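Local coordinates for insecticidal crystal protein Cry7Cal (Bacillus thuringiensis, PDB 5ZI1) that acts as an insecticidal toxin on locusts, probably by binding receptors in the gut and forming pores, this chain being its three-domain toxin core, at residues 248-253 / 470-475; 426-431 / 453-458; 524-529 / 590-595. All coordinates share one frame; numbering follows the deposited sequence.

Interaction 1 (248-253 / 470-475); sequences ELTRQI and QIPAVK
Glu248 and Lys475 meet with their side chains crossing at about a right angle, and a salt bridge joins them. Lys475 bends at each torsion beyond CG, which wraps the chain round OE1 of Glu248, its methylenes lying against that oxygen before NZ reaches it. NZ takes the syn lone pair of OE1 at 2.7 Å; its second approach, to OE2 at 3.2 Å, is weak. Beyond this pair the contact turns apolar. Thr250 and Pro472 slide past each other in opposite directions, CG2 of Thr250 lying 3.7 Å from CG of the proline ring, while CG2 of Val474 packs against the CG2 and OG1 branches of the same threonine. At the backbone of Glu248 a water accepts from its N at 2.8 Å and donates to both O and OE1 of Gln470, so the two backbones are joined through it where they stand too far apart for direct pairing. NE2 of Gln470 is held by Glu596. The ion pair is buried and has further partners: both of its ends are also bonded to the backbone of Arg458, and NZ of Lys475 to Asn461 OD1. Strand 468-472 runs between the short strand 245-246 and strand 589-599, and the 3-10 turn 473-475 follows it, so the contact joins the middle domain to the C-terminal domain.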
loop_
_atom_site.group_PDB
_atom_site.type_symbol
_atom_site.label_atom_id
_atom_site.label_comp_id
_atom_site.label_asym_id
_atom_site.label_seq_id
_atom_site.Cartn_x
_atom_site.Cartn_y
_atom_site.Cartn_z
ATOM N N GLU A 248 -4.162 -6.519 4.671
ATOM C CA GLU A 248 -2.910 -6.537 3.924
ATOM C C GLU A 248 -2.951 -5.484 2.825
ATOM O O GLU A 248 -3.993 -5.280 2.199
ATOM C CB GLU A 248 -2.644 -7.910 3.291
ATOM C CG GLU A 248 -2.977 -9.106 4.168
ATOM C CD GLU A 248 -2.458 -10.421 3.562
ATOM O OE1 GLU A 248 -2.676 -10.642 2.339
ATOM O OE2 GLU A 248 -1.813 -11.214 4.302
ATOM N N LEU A 249 -1.801 -4.841 2.588
ATOM C CA LEU A 249 -1.585 -3.927 1.470
ATOM C C LEU A 249 -0.809 -4.667 0.385
ATOM O O LEU A 249 0.396 -4.890 0.527
ATOM C CB LEU A 249 -0.789 -2.703 1.917
ATOM C CG LEU A 249 -1.296 -1.900 3.097
ATOM C CD1 LEU A 249 -0.194 -0.975 3.610
ATOM C CD2 LEU A 249 -2.552 -1.108 2.690
ATOM N N THR A 250 -1.469 -5.008 -0.709
ATOM C CA THR A 250 -0.848 -5.813 -1.751
ATOM C C THR A 250 -0.198 -4.992 -2.852
ATOM O O THR A 250 0.279 -5.573 -3.829
ATOM C CB THR A 250 -1.893 -6.727 -2.380
ATOM O OG1 THR A 250 -2.924 -5.917 -2.951
ATOM C CG2 THR A 250 -2.492 -7.657 -1.339
ATOM N N ARG A 251 -0.215 -3.669 -2.755
ATOM C CA ARG A 251 0.290 -2.842 -3.841
ATOM C C ARG A 251 1.816 -2.908 -3.903
ATOM O O ARG A 251 2.493 -3.014 -2.878
ATOM C CB ARG A 251 -0.177 -1.395 -3.672
ATOM C CG ARG A 251 0.630 -0.520 -2.723
ATOM C CD ARG A 251 0.538 -0.986 -1.293
ATOM N NE ARG A 251 1.290 -0.161 -0.340
ATOM C CZ ARG A 251 2.608 -0.227 -0.134
ATOM N NH1 ARG A 251 3.373 -1.061 -0.836
ATOM N NH2 ARG A 251 3.162 0.565 0.774
ATOM N N GLN A 252 2.353 -2.846 -5.115
ATOM C CA GLN A 252 3.792 -2.871 -5.351
ATOM C C GLN A 252 4.272 -1.476 -5.730
ATOM O O GLN A 252 3.713 -0.851 -6.636
ATOM C CB GLN A 252 4.122 -3.870 -6.467
ATOM C CG GLN A 252 5.613 -3.974 -6.871
ATOM C CD GLN A 252 5.821 -5.051 -7.933
ATOM O OE1 GLN A 252 6.351 -6.124 -7.648
ATOM N NE2 GLN A 252 5.370 -4.778 -9.153
ATOM N N ILE A 253 5.318 -0.992 -5.062
ATOM C CA ILE A 253 5.901 0.296 -5.408
ATOM C C ILE A 253 7.375 0.131 -5.758
ATOM O O ILE A 253 8.032 -0.845 -5.372
ATOM C CB ILE A 253 5.728 1.323 -4.288
ATOM C CG1 ILE A 253 6.300 0.799 -2.988
ATOM C CG2 ILE A 253 4.236 1.716 -4.155
ATOM C CD1 ILE A 253 5.880 1.661 -1.802
ATOM N N GLN A 470 -9.155 -10.652 6.623
ATOM C CA GLN A 470 -9.495 -9.980 5.378
ATOM C C GLN A 470 -8.368 -10.292 4.405
ATOM O O GLN A 470 -7.230 -9.838 4.587
ATOM C CB GLN A 470 -9.705 -8.480 5.584
ATOM C CG GLN A 470 -10.135 -7.725 4.327
ATOM C CD GLN A 470 -10.073 -6.214 4.506
ATOM O OE1 GLN A 470 -8.993 -5.639 4.555
ATOM N NE2 GLN A 470 -11.235 -5.571 4.620
ATOM N N ILE A 471 -8.690 -11.079 3.390
ATOM C CA ILE A 471 -7.731 -11.608 2.439
ATOM C C ILE A 471 -8.082 -11.022 1.078
ATOM O O ILE A 471 -9.198 -11.228 0.590
ATOM C CB ILE A 471 -7.755 -13.143 2.379
ATOM C CG1 ILE A 471 -7.512 -13.747 3.762
ATOM C CG2 ILE A 471 -6.728 -13.629 1.371
ATOM C CD1 ILE A 471 -7.400 -15.282 3.743
ATOM N N PRO A 472 -7.175 -10.290 0.438
ATOM C CA PRO A 472 -7.486 -9.724 -0.870
ATOM C C PRO A 472 -7.667 -10.822 -1.889
ATOM O O PRO A 472 -7.031 -11.872 -1.823
ATOM C CB PRO A 472 -6.257 -8.869 -1.188
ATOM C CG PRO A 472 -5.769 -8.463 0.158
ATOM C CD PRO A 472 -5.994 -9.667 1.042
ATOM N N ALA A 473 -8.564 -10.572 -2.833
ATOM C CA ALA A 473 -8.757 -11.521 -3.917
ATOM C C ALA A 473 -7.448 -11.806 -4.642
ATOM O O ALA A 473 -7.239 -12.922 -5.132
ATOM C CB ALA A 473 -9.823 -10.989 -4.886
ATOM N N VAL A 474 -6.551 -10.821 -4.721
ATOM C CA VAL A 474 -5.301 -11.060 -5.427
ATOM C C VAL A 474 -4.378 -12.014 -4.680
ATOM O O VAL A 474 -3.406 -12.484 -5.269
ATOM C CB VAL A 474 -4.576 -9.737 -5.757
ATOM C CG1 VAL A 474 -5.408 -8.928 -6.725
ATOM C CG2 VAL A 474 -4.298 -8.938 -4.509
ATOM N N LYS A 475 -4.677 -12.357 -3.415
ATOM C CA LYS A 475 -3.943 -13.424 -2.732
ATOM C C LYS A 475 -4.246 -14.810 -3.303
ATOM O O LYS A 475 -3.606 -15.782 -2.883
ATOM C CB LYS A 475 -4.230 -13.418 -1.228
ATOM C CG LYS A 475 -3.752 -12.163 -0.475
ATOM C CD LYS A 475 -2.228 -11.998 -0.558
ATOM C CE LYS A 475 -1.469 -13.127 0.158
ATOM N NZ LYS A 475 -1.521 -13.040 1.663
HETATM O O HOH W 1 -6.786 -7.004 3.757
#

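Interaction 2 (426-431 / 453-458); sequences EEYGHR and THVSVR
Arg431 reaches Thr453 and the turn beyond it because its CG sits between the backbone N and the carbonyl carbon (chi1 84°) and its chain kinks at chi3 (64°), swinging the guanidinium across the neighbouring strand. Thr453 sets OG1 in the same kind of position, where it meets NH1 near the guanidinium plane at 2.7 Å. NH1 also bonds weakly to His454 O, and NH2 to Val457 O, so the arginine spans the type I turn 454-457. CG2 of Val455 lies above one face of the guanidinium, toward its rim, and touches CE2 of Tyr428 at 3.5 Å. On the other face of the sheet, His430 and His454 form a T-shaped pair, planes at 88°: CD2 of His454 lies over the His430 face, 3.8 Å from NE2, which is hydrogen-bonded to Arg251 NH2. ND1 of His454 is bonded to Ser456 OG. Backbone bonds join Arg431 to Thr453 in both directions, and Val455 N donates to Gly429 O from above the carbonyl plane, extending the pairing past the open end of the hairpin 430-437/448-454. Two positive groups come close here, NH2 of Arg431 and NH2 of Arg458 being 3.9 Å apart. A water accepts from both, weakly from Arg458, and Asp353, which pairs with NE of Arg431, probably offsets part of that charge; Val455 O takes a bond from Arg458 NH2, which fixes the second guanidinium beside the first.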
loop_
_atom_site.group_PDB
_atom_site.type_symbol
_atom_site.label_atom_id
_atom_site.label_comp_id
_atom_site.label_asym_id
_atom_site.label_seq_id
_atom_site.Cartn_x
_atom_site.Cartn_y
_atom_site.Cartn_z
ATOM N N GLU A 426 7.364 -3.190 12.637
ATOM C CA GLU A 426 8.056 -2.220 13.471
ATOM C C GLU A 426 9.517 -2.091 13.067
ATOM O O GLU A 426 10.135 -1.058 13.343
ATOM C CB GLU A 426 7.943 -2.627 14.937
ATOM C CG GLU A 426 7.651 -1.486 15.878
ATOM C CD GLU A 426 6.828 -1.940 17.076
ATOM O OE1 GLU A 426 6.877 -3.149 17.392
ATOM O OE2 GLU A 426 6.103 -1.103 17.673
ATOM N N GLU A 427 10.074 -3.105 12.401
ATOM C CA GLU A 427 11.465 -3.064 11.963
ATOM C C GLU A 427 11.611 -2.693 10.492
ATOM O O GLU A 427 12.395 -1.808 10.165
ATOM C CB GLU A 427 12.149 -4.413 12.235
ATOM C CG GLU A 427 12.560 -4.580 13.682
ATOM C CD GLU A 427 13.269 -5.897 13.939
ATOM O OE1 GLU A 427 12.576 -6.901 14.199
ATOM O OE2 GLU A 427 14.518 -5.927 13.861
ATOM N N TYR A 428 10.882 -3.360 9.598
ATOM C CA TYR A 428 10.957 -3.066 8.174
ATOM C C TYR A 428 9.571 -3.229 7.569
ATOM O O TYR A 428 8.838 -4.159 7.920
ATOM C CB TYR A 428 11.974 -3.963 7.451
ATOM C CG TYR A 428 11.645 -5.447 7.408
ATOM C CD1 TYR A 428 11.887 -6.270 8.503
ATOM C CD2 TYR A 428 11.133 -6.024 6.259
ATOM C CE1 TYR A 428 11.596 -7.634 8.461
ATOM C CE2 TYR A 428 10.830 -7.370 6.205
ATOM C CZ TYR A 428 11.066 -8.180 7.306
ATOM O OH TYR A 428 10.761 -9.531 7.235
ATOM N N GLY A 429 9.210 -2.319 6.667
ATOM C CA GLY A 429 7.845 -2.292 6.165
ATOM C C GLY A 429 7.686 -2.891 4.787
ATOM O O GLY A 429 6.563 -3.141 4.343
ATOM N N HIS A 430 8.804 -3.154 4.107
ATOM C CA HIS A 430 8.757 -3.564 2.713
ATOM C C HIS A 430 9.775 -4.667 2.453
ATOM O O HIS A 430 10.781 -4.803 3.158
ATOM C CB HIS A 430 8.996 -2.359 1.779
ATOM C CG HIS A 430 7.853 -1.376 1.747
ATOM N ND1 HIS A 430 7.721 -0.352 2.666
ATOM C CD2 HIS A 430 6.788 -1.272 0.913
ATOM C CE1 HIS A 430 6.629 0.343 2.394
ATOM N NE2 HIS A 430 6.044 -0.195 1.336
ATOM N N ARG A 431 9.508 -5.449 1.411
ATOM C CA ARG A 431 10.371 -6.537 0.987
ATOM C C ARG A 431 10.517 -6.454 -0.521
ATOM O O ARG A 431 9.600 -6.013 -1.218
ATOM C CB ARG A 431 9.799 -7.927 1.381
ATOM C CG ARG A 431 8.794 -8.461 0.369
ATOM C CD ARG A 431 8.301 -9.849 0.662
ATOM N NE ARG A 431 7.540 -9.939 1.910
ATOM C CZ ARG A 431 6.294 -9.494 2.064
ATOM N NH1 ARG A 431 5.666 -8.883 1.060
ATOM N NH2 ARG A 431 5.691 -9.634 3.232
ATOM N N THR A 453 7.058 -4.980 -2.092
ATOM C CA THR A 453 5.727 -5.194 -1.531
ATOM C C THR A 453 5.761 -5.010 -0.015
ATOM O O THR A 453 6.810 -5.123 0.622
ATOM C CB THR A 453 5.182 -6.577 -1.869
ATOM O OG1 THR A 453 6.058 -7.593 -1.327
ATOM C CG2 THR A 453 5.017 -6.733 -3.382
ATOM N N HIS A 454 4.589 -4.724 0.547
ATOM C CA HIS A 454 4.429 -4.364 1.953
ATOM C C HIS A 454 4.436 -5.603 2.838
ATOM O O HIS A 454 3.869 -6.640 2.481
ATOM C CB HIS A 454 3.109 -3.608 2.124
ATOM C CG HIS A 454 2.991 -2.849 3.406
ATOM N ND1 HIS A 454 2.269 -3.315 4.483
ATOM C CD2 HIS A 454 3.474 -1.639 3.770
ATOM C CE1 HIS A 454 2.329 -2.436 5.467
ATOM N NE2 HIS A 454 3.048 -1.404 5.058
ATOM N N VAL A 455 5.074 -5.499 4.009
ATOM C CA VAL A 455 5.262 -6.684 4.849
ATOM C C VAL A 455 3.981 -7.116 5.564
ATOM O O VAL A 455 3.936 -8.221 6.129
ATOM C CB VAL A 455 6.459 -6.422 5.797
ATOM C CG1 VAL A 455 6.649 -7.528 6.834
ATOM C CG2 VAL A 455 7.732 -6.305 4.975
ATOM N N SER A 456 2.907 -6.314 5.504
ATOM C CA SER A 456 1.637 -6.776 6.053
ATOM C C SER A 456 1.083 -7.959 5.276
ATOM O O SER A 456 0.282 -8.732 5.820
ATOM C CB SER A 456 0.607 -5.644 6.058
ATOM O OG SER A 456 0.384 -5.165 4.747
ATOM N N VAL A 457 1.472 -8.119 4.013
ATOM C CA VAL A 457 1.064 -9.309 3.280
ATOM C C VAL A 457 1.798 -10.514 3.846
ATOM O O VAL A 457 3.031 -10.511 3.960
ATOM C CB VAL A 457 1.364 -9.161 1.788
ATOM C CG1 VAL A 457 0.730 -10.329 1.025
ATOM C CG2 VAL A 457 0.897 -7.812 1.303
ATOM N N ARG A 458 1.055 -11.540 4.179
ATOM C CA ARG A 458 1.604 -12.717 4.787
ATOM C C ARG A 458 1.595 -13.868 3.788
ATOM O O ARG A 458 0.734 -13.922 2.907
ATOM C CB ARG A 458 0.810 -13.068 6.047
ATOM C CG ARG A 458 0.742 -11.906 7.064
ATOM C CD ARG A 458 2.127 -11.254 7.255
ATOM N NE ARG A 458 3.130 -12.280 7.570
ATOM C CZ ARG A 458 4.440 -12.182 7.334
ATOM N NH1 ARG A 458 5.245 -13.197 7.656
ATOM N NH2 ARG A 458 4.950 -11.081 6.783
HETATM O O HOH W 2 7.208 -11.620 4.866
#

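Interaction 3 (524-529 / 590-595); sequences VRVRYA and IYIDKI
Arg527 and Asp593 lie side by side, pointing the same way from adjacent antiparallel strands, and NH1 meets OD2 at 2.7 Å. The oxygen sits near the guanidinium plane but is approached on its anti side and well out of the carboxylate plane, with the two flat groups turned 77° apart. Both side chains leave the backbone with CG anti to N (chi1 174° and 170°), which runs them out in the same direction and brings NH1 to OD2. The pair sits at a classic beta bulge, in which Asp593 and Lys594 both face Arg527, whose N donates to Lys594 O at 3.0 Å and whose O accepts from Asp593 N at 2.9 Å. Regular pairing resumes at Ala529 and Tyr591, bonded in both directions, with CB of Ala529 against CD1 of the tyrosine ring. The reverse face is apolar: CG1 of Val526 touches CD1 of Ile592 at 3.9 Å, CG2 of Val526 lies alongside CD1 of Ile595, and CG1 of Val524 meets CG2 of Ile595. Farther out, Tyr559 makes a cation-pi contact with Arg527, and Met536 of strand 534-538 touches both Val526 and Ile592. Strand 521-530 is flanked by 560-571 and 589-599, and 496-500 also pairs with 589-599, within the beta sandwich of the third domain.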
loop_
_atom_site.group_PDB
_atom_site.type_symbol
_atom_site.label_atom_id
_atom_site.label_comp_id
_atom_site.label_asym_id
_atom_site.label_seq_id
_atom_site.Cartn_x
_atom_site.Cartn_y
_atom_site.Cartn_z
ATOM N N VAL A 524 -18.248 -16.224 5.001
ATOM C CA VAL A 524 -17.443 -15.522 4.009
ATOM C C VAL A 524 -18.199 -14.275 3.568
ATOM O O VAL A 524 -19.289 -14.365 2.993
ATOM C CB VAL A 524 -17.115 -16.428 2.813
ATOM C CG1 VAL A 524 -16.465 -15.643 1.677
ATOM C CG2 VAL A 524 -16.197 -17.550 3.243
ATOM N N ARG A 525 -17.614 -13.112 3.825
ATOM C CA ARG A 525 -18.159 -11.836 3.392
ATOM C C ARG A 525 -17.254 -11.270 2.309
ATOM O O ARG A 525 -16.073 -11.001 2.556
ATOM C CB ARG A 525 -18.270 -10.872 4.567
ATOM C CG ARG A 525 -18.971 -9.563 4.249
ATOM C CD ARG A 525 -19.246 -8.808 5.528
ATOM N NE ARG A 525 -18.022 -8.333 6.146
ATOM C CZ ARG A 525 -17.949 -7.780 7.356
ATOM N NH1 ARG A 525 -19.032 -7.643 8.095
ATOM N NH2 ARG A 525 -16.787 -7.358 7.833
ATOM N N VAL A 526 -17.798 -11.117 1.117
ATOM C CA VAL A 526 -17.092 -10.511 0.002
ATOM C C VAL A 526 -17.394 -9.016 -0.038
ATOM O O VAL A 526 -18.547 -8.595 0.117
ATOM C CB VAL A 526 -17.492 -11.185 -1.314
ATOM C CG1 VAL A 526 -16.853 -10.468 -2.475
ATOM C CG2 VAL A 526 -17.107 -12.657 -1.279
ATOM N N ARG A 527 -16.353 -8.208 -0.203
ATOM C CA ARG A 527 -16.495 -6.785 -0.461
ATOM C C ARG A 527 -16.398 -6.611 -1.972
ATOM O O ARG A 527 -15.325 -6.831 -2.556
ATOM C CB ARG A 527 -15.423 -5.994 0.281
ATOM C CG ARG A 527 -15.393 -4.514 -0.039
ATOM C CD ARG A 527 -14.532 -3.769 0.953
ATOM N NE ARG A 527 -14.898 -2.355 1.003
ATOM C CZ ARG A 527 -14.401 -1.417 0.199
ATOM N NH1 ARG A 527 -13.521 -1.738 -0.743
ATOM N NH2 ARG A 527 -14.807 -0.154 0.325
ATOM N N TYR A 528 -17.522 -6.239 -2.601
ATOM C CA TYR A 528 -17.683 -6.335 -4.046
ATOM C C TYR A 528 -18.372 -5.090 -4.596
ATOM O O TYR A 528 -18.887 -4.245 -3.857
ATOM C CB TYR A 528 -18.503 -7.565 -4.434
ATOM C CG TYR A 528 -19.984 -7.306 -4.326
ATOM C CD1 TYR A 528 -20.611 -7.285 -3.097
ATOM C CD2 TYR A 528 -20.748 -7.050 -5.453
ATOM C CE1 TYR A 528 -21.975 -7.016 -2.988
ATOM C CE2 TYR A 528 -22.099 -6.777 -5.359
ATOM C CZ TYR A 528 -22.714 -6.771 -4.121
ATOM O OH TYR A 528 -24.070 -6.514 -4.010
ATOM N N ALA A 529 -18.385 -5.000 -5.924
ATOM C CA ALA A 529 -19.109 -3.980 -6.653
ATOM C C ALA A 529 -19.627 -4.617 -7.929
ATOM O O ALA A 529 -18.983 -5.515 -8.482
ATOM C CB ALA A 529 -18.230 -2.768 -6.976
ATOM N N ILE A 590 -18.587 -7.391 -12.424
ATOM C CA ILE A 590 -18.450 -7.593 -10.986
ATOM C C ILE A 590 -17.001 -7.332 -10.609
ATOM O O ILE A 590 -16.076 -7.789 -11.291
ATOM C CB ILE A 590 -18.861 -9.021 -10.558
ATOM C CG1 ILE A 590 -20.322 -9.305 -10.904
ATOM C CG2 ILE A 590 -18.627 -9.239 -9.080
ATOM C CD1 ILE A 590 -20.461 -10.262 -12.037
ATOM N N TYR A 591 -16.803 -6.596 -9.523
ATOM C CA TYR A 591 -15.478 -6.340 -8.986
ATOM C C TYR A 591 -15.385 -6.989 -7.618
ATOM O O TYR A 591 -16.292 -6.834 -6.797
ATOM C CB TYR A 591 -15.201 -4.841 -8.883
ATOM C CG TYR A 591 -15.368 -4.107 -10.182
ATOM C CD1 TYR A 591 -16.602 -3.559 -10.536
ATOM C CD2 TYR A 591 -14.293 -3.957 -11.063
ATOM C CE1 TYR A 591 -16.766 -2.890 -11.725
ATOM C CE2 TYR A 591 -14.443 -3.273 -12.258
ATOM C CZ TYR A 591 -15.677 -2.740 -12.582
ATOM O OH TYR A 591 -15.831 -2.068 -13.776
ATOM N N ILE A 592 -14.307 -7.729 -7.386
ATOM C CA ILE A 592 -14.064 -8.391 -6.114
ATOM C C ILE A 592 -12.852 -7.717 -5.497
ATOM O O ILE A 592 -11.766 -7.717 -6.087
ATOM C CB ILE A 592 -13.824 -9.900 -6.279
ATOM C CG1 ILE A 592 -14.946 -10.562 -7.084
ATOM C CG2 ILE A 592 -13.611 -10.567 -4.913
ATOM C CD1 ILE A 592 -16.290 -10.619 -6.379
ATOM N N ASP A 593 -13.034 -7.141 -4.320
ATOM C CA ASP A 593 -11.940 -6.477 -3.639
ATOM C C ASP A 593 -11.356 -7.425 -2.592
ATOM O O ASP A 593 -10.336 -8.073 -2.849
ATOM C CB ASP A 593 -12.439 -5.160 -3.038
ATOM C CG ASP A 593 -11.435 -4.518 -2.104
ATOM O OD1 ASP A 593 -10.216 -4.725 -2.298
ATOM O OD2 ASP A 593 -11.875 -3.812 -1.161
ATOM N N LYS A 594 -12.004 -7.550 -1.435
ATOM C CA LYS A 594 -11.501 -8.366 -0.344
ATOM C C LYS A 594 -12.427 -9.548 -0.071
ATOM O O LYS A 594 -13.646 -9.506 -0.332
ATOM C CB LYS A 594 -11.347 -7.540 0.938
ATOM C CG LYS A 594 -10.532 -6.267 0.777
ATOM C CD LYS A 594 -9.033 -6.561 0.509
ATOM C CE LYS A 594 -8.249 -5.255 0.259
ATOM N NZ LYS A 594 -8.410 -4.269 1.375
ATOM N N ILE A 595 -11.830 -10.606 0.474
ATOM C CA ILE A 595 -12.561 -11.766 0.964
ATOM C C ILE A 595 -12.395 -11.782 2.467
ATOM O O ILE A 595 -11.262 -11.777 2.966
ATOM C CB ILE A 595 -12.046 -13.065 0.349
ATOM C CG1 ILE A 595 -11.777 -12.843 -1.134
ATOM C CG2 ILE A 595 -13.056 -14.164 0.576
ATOM C CD1 ILE A 595 -13.042 -12.638 -1.903
#

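Overall arrangement
The three contacts line up from the second domain into the third. Interactions 1 and 2 have centres 12 Å apart and touch: Arg458 N lies 2.9 Å from Glu248 OE2 and Arg458 O 2.7 Å from Lys475 NZ, while Leu249 O packs against Val457 CG2 (3.1 Å) and His454 CB. Strands 252-254 and 448-454, which belong to them, are neighbours in one sheet. Interaction 3 joins interaction 1 by backbone pairing of strands 468-472 and 589-599: Ile471 N is 2.7 Å from Ile595 O, and Ala473 N 3.1 Å from O of the bulge residue Asp593. Interactions 2 and 3 do not touch, their nearest atoms being about 9 Å apart, which leaves interaction 1 as the bridge.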